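Local structure of acyl carrier protein (Leishmania major, 5ZWT) at residues V7-L12 with I69-V73. The protein probably carries growing acyl chains during fatty acid biosynthesis, tethered to a phosphopantetheine arm that is absent from this apo form. The protein carries 1 engineered substitution. Residues are numbered along the deposited sequence; the frame is centred on the assembly and turned at random.
Sequences VLTRVL and IPDAV
Val73, Ile69 and Val11 bury the most surface where the first and last helices of the acyl carrier protein meet. Both segments are regular alpha-helix, with i to i+4 hydrogen bonds from Val11 N to Val7 O, Leu12 N to Leu8 O (both 2.8 Å) and Val73 N to Ile69 O (2.9 Å). Their axes approach to 9.8 Å and run at 129° to each other, nearer antiparallel than parallel; the backbones are closest at Leu8 and Val73, whose CA atoms lie 5.7 Å apart. Val73, chi1 t, fits among Val7, Leu8 and Val11: its CG2 comes 3.7 Å from Leu8 CA, 3.9 Å from Leu8 CD1 and 4.0 Å from Val11 CG2, while its CG1 meets Val7 CG1 at 4.1 Å. One turn earlier, Ile69 adopts the mt rotamer, which sends CD1 to within 3.8 Å of Leu12 CD2 and leaves CG2 at 3.8 Å from Leu8 CD1 and 4.1 Å from Val11 CG1. Val11, also t, thus reaches both turns, and its CG1 additionally touches Ala72 CB at 4.2 Å. Beyond the pair, Phe54 packs on Val11 and Val26 on Ile69. On helix 3-16, Arg10 instead forms salt bridges with Glu53 and with Asp6 of the second subunit. This packing joins helices 3-16 and 69-78 in the helical bundle characteristic of acyl carrier proteins. Every side-chain contact between the segments is aliphatic, so van der Waals packing and the exclusion of water, rather than directional polar bonds, account for the association of these two segments.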
# COMPACT_ATOMS: atom_id res chain seq x y z
N VAL A 7 4.50 0.76 0.79
CA VAL A 7 5.20 1.64 1.72
C VAL A 7 6.26 2.43 0.99
O VAL A 7 6.40 3.65 1.17
CB VAL A 7 5.81 0.83 2.87
CG1 VAL A 7 6.70 1.72 3.75
CG2 VAL A 7 4.72 0.17 3.69
N LEU A 8 7.04 1.74 0.15
CA LEU A 8 8.13 2.40 -0.57
C LEU A 8 7.60 3.54 -1.43
O LEU A 8 8.17 4.63 -1.44
CB LEU A 8 8.85 1.37 -1.45
CG LEU A 8 9.88 1.90 -2.44
CD1 LEU A 8 10.97 2.74 -1.77
CD2 LEU A 8 10.49 0.75 -3.26
N THR A 9 6.49 3.30 -2.13
CA THR A 9 5.89 4.32 -2.99
C THR A 9 5.55 5.57 -2.20
O THR A 9 5.75 6.71 -2.66
CB THR A 9 4.63 3.76 -3.66
OG1 THR A 9 4.96 2.61 -4.47
CG2 THR A 9 3.95 4.81 -4.51
N ARG A 10 5.01 5.38 -1.00
CA ARG A 10 4.65 6.57 -0.24
C ARG A 10 5.88 7.20 0.41
O ARG A 10 5.94 8.43 0.50
CB ARG A 10 3.57 6.22 0.77
CG ARG A 10 2.24 5.81 0.10
CD ARG A 10 1.31 5.12 1.07
NE ARG A 10 1.07 5.91 2.27
CZ ARG A 10 0.43 5.45 3.34
NH1 ARG A 10 -0.03 4.20 3.34
NH2 ARG A 10 0.24 6.22 4.41
N VAL A 11 6.88 6.42 0.80
CA VAL A 11 8.09 7.05 1.33
C VAL A 11 8.79 7.86 0.24
O VAL A 11 9.27 8.97 0.50
CB VAL A 11 9.05 6.02 1.95
CG1 VAL A 11 10.39 6.69 2.32
CG2 VAL A 11 8.41 5.43 3.19
N LEU A 12 8.81 7.34 -0.99
CA LEU A 12 9.51 8.04 -2.07
C LEU A 12 8.89 9.40 -2.30
O LEU A 12 9.60 10.38 -2.52
CB LEU A 12 9.48 7.23 -3.38
CG LEU A 12 10.37 5.98 -3.48
CD1 LEU A 12 10.02 5.20 -4.72
CD2 LEU A 12 11.84 6.36 -3.49
N ILE A 69 16.31 5.60 2.66
CA ILE A 69 14.98 5.14 2.30
C ILE A 69 14.81 3.65 2.61
O ILE A 69 13.74 3.27 3.12
CB ILE A 69 14.65 5.49 0.84
CG1 ILE A 69 14.50 7.03 0.75
CG2 ILE A 69 13.40 4.76 0.36
CD1 ILE A 69 13.91 7.52 -0.56
N PRO A 70 15.79 2.78 2.36
CA PRO A 70 15.64 1.39 2.86
C PRO A 70 15.40 1.32 4.36
O PRO A 70 14.54 0.54 4.80
CB PRO A 70 16.95 0.72 2.44
CG PRO A 70 17.41 1.47 1.24
CD PRO A 70 16.93 2.90 1.44
N ASP A 71 16.10 2.13 5.16
CA ASP A 71 15.86 2.10 6.60
C ASP A 71 14.40 2.43 6.91
O ASP A 71 13.75 1.76 7.72
CB ASP A 71 16.78 3.09 7.35
CG ASP A 71 18.25 2.69 7.32
OD1 ASP A 71 18.56 1.50 7.05
OD2 ASP A 71 19.10 3.57 7.64
N ALA A 72 13.87 3.48 6.27
CA ALA A 72 12.49 3.89 6.52
C ALA A 72 11.50 2.83 6.07
O ALA A 72 10.55 2.52 6.80
CB ALA A 72 12.19 5.20 5.79
N VAL A 73 11.69 2.27 4.88
CA VAL A 73 10.73 1.31 4.35
C VAL A 73 10.75 0.02 5.16
O VAL A 73 9.69 -0.54 5.48
CB VAL A 73 11.01 1.06 2.85
CG1 VAL A 73 10.13 -0.06 2.35
CG2 VAL A 73 10.72 2.33 2.06